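Local atomic coordinates of heavy metal-binding domain-containing protein (Pediococcus pentosaceus, PDB entry 3QKB), a protein that is of unknown function but belongs to the DUF74 family and possibly binds heavy metals. Residues S47-I50 with D51-N54. Numbering follows the deposited sequence. Where two conformers were deposited one is given.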
loop_
_atom_site.group_PDB
_atom_site.type_symbol
_atom_site.label_atom_id
_atom_site.label_comp_id
_atom_site.label_asym_id
_atom_site.label_seq_id
_atom_site.Cartn_x
_atom_site.Cartn_y
_atom_site.Cartn_z
ATOM N N SER A 47 -15.086 -20.788 13.777
ATOM C CA SER A 47 -14.238 -21.855 13.177
ATOM C C SER A 47 -14.702 -22.263 11.780
ATOM O O SER A 47 -13.889 -22.466 10.872
ATOM C CB SER A 47 -14.241 -23.109 14.051
ATOM O OG SER A 47 -14.153 -22.786 15.418
ATOM N N GLU A 48 -16.025 -22.395 11.643
ATOM C CA GLU A 48 -16.683 -22.758 10.370
ATOM C C GLU A 48 -16.662 -21.656 9.279
ATOM O O GLU A 48 -16.999 -21.938 8.126
ATOM C CB GLU A 48 -18.145 -23.227 10.633
ATOM C CG GLU A 48 -19.146 -22.137 11.198
ATOM C CD GLU A 48 -19.260 -22.117 12.756
ATOM O OE1 GLU A 48 -18.267 -22.492 13.458
ATOM O OE2 GLU A 48 -20.345 -21.697 13.261
ATOM N N ASP A 49 -16.307 -20.424 9.658
ATOM C CA ASP A 49 -16.289 -19.274 8.750
ATOM C C ASP A 49 -14.868 -18.804 8.349
ATOM O O ASP A 49 -14.691 -17.655 7.929
ATOM C CB ASP A 49 -17.053 -18.101 9.406
ATOM C CG ASP A 49 -18.531 -18.340 9.504
ATOM O OD1 ASP A 49 -19.080 -19.261 8.850
ATOM O OD2 ASP A 49 -19.153 -17.559 10.222
ATOM N N ILE A 50 -13.874 -19.698 8.420
ATOM C CA ILE A 50 -12.487 -19.332 8.069
ATOM C C ILE A 50 -12.269 -19.102 6.560
ATOM O O ILE A 50 -11.207 -18.623 6.167
ATOM C CB ILE A 50 -11.430 -20.356 8.607
ATOM C CG1 ILE A 50 -11.512 -21.716 7.891
ATOM C CG2 ILE A 50 -11.572 -20.512 10.121
ATOM C CD1 ILE A 50 -10.479 -22.687 8.366
ATOM N N ASP A 51 -13.246 -19.498 5.732
ATOM C CA ASP A 51 -13.267 -19.173 4.291
ATOM C C ASP A 51 -14.038 -17.886 3.919
ATOM O O ASP A 51 -14.050 -17.514 2.758
ATOM C CB ASP A 51 -13.805 -20.372 3.480
ATOM C CG ASP A 51 -15.237 -20.718 3.810
ATOM O OD1 ASP A 51 -15.641 -20.526 4.974
ATOM O OD2 ASP A 51 -15.947 -21.215 2.917
ATOM N N LYS A 52 -14.630 -17.189 4.895
ATOM C CA LYS A 52 -15.637 -16.139 4.613
ATOM C C LYS A 52 -14.991 -14.765 4.506
ATOM O O LYS A 52 -15.254 -13.882 5.325
ATOM C CB LYS A 52 -16.714 -16.111 5.710
ATOM C CG LYS A 52 -17.462 -17.417 5.930
ATOM C CD LYS A 52 -18.446 -17.738 4.796
ATOM C CE LYS A 52 -19.374 -18.908 5.179
ATOM N NZ LYS A 52 -18.659 -20.158 5.624
ATOM N N TYR A 53 -14.151 -14.566 3.488
ATOM C CA TYR A 53 -13.421 -13.285 3.340
ATOM C C TYR A 53 -14.314 -12.147 2.845
ATOM O O TYR A 53 -13.984 -10.996 3.053
ATOM C CB TYR A 53 -12.115 -13.483 2.533
ATOM C CG TYR A 53 -11.232 -14.441 3.289
ATOM C CD1 TYR A 53 -10.566 -14.030 4.455
ATOM C CD2 TYR A 53 -11.200 -15.796 2.965
ATOM C CE1 TYR A 53 -9.830 -14.921 5.227
ATOM C CE2 TYR A 53 -10.450 -16.697 3.729
ATOM C CZ TYR A 53 -9.769 -16.241 4.858
ATOM O OH TYR A 53 -9.059 -17.131 5.614
ATOM N N ASN A 54 -15.483 -12.477 2.284
ATOM C CA ASN A 54 -16.617 -11.531 2.060
ATOM C C ASN A 54 -17.002 -10.693 3.278
ATOM O O ASN A 54 -17.599 -9.628 3.160
ATOM C CB ASN A 54 -17.874 -12.300 1.571
ATOM C CG ASN A 54 -18.329 -13.404 2.558
ATOM O OD1 ASN A 54 -17.663 -14.433 2.704
ATOM N ND2 ASN A 54 -19.464 -13.185 3.221
#
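The ammonium NZ of Lys-52 sits between two carboxylates, bridging OD1 of Asp-51 at 3.1 Å and, more weakly, OD1 of Asp-49 at 3.4 Å. It meets the Asp-51 oxygen on its syn side, 21° out of the carboxylate plane. The lysine reaches this place by curling back toward the preceding residues: its chain bends at chi2 and again at chi4, and on the way it crosses the Asp-49 side chain at a slant, its CG 3.6 Å from CB of Asp-49. Asp-51 holds its CG between its own N and C (chi1 63°), which turns OD1 back toward the preceding residues and the ammonium. The two OD1 atoms stay 5.3 Å apart, and the lysine charge between them probably eases their repulsion. The backbone carrying this network is a type I beta turn from Asp-49 to Lys-52, closed by the Lys-52 N to Asp-49 O hydrogen bond of 3.1 Å; the donor lies well above the carbonyl plane. A methionine in place of Lys-52 would probably leave both aspartates without their shared cation, their like charges less well screened. The turn belongs to the surface loop joining strand 31-44 to helix 56-73. Ile-50 and Tyr-53 pack on Pro-95 of strand 94-109, while the Tyr-53 ring also meets that of Phe-97 of a second subunit, placing the loop at a subunit interface.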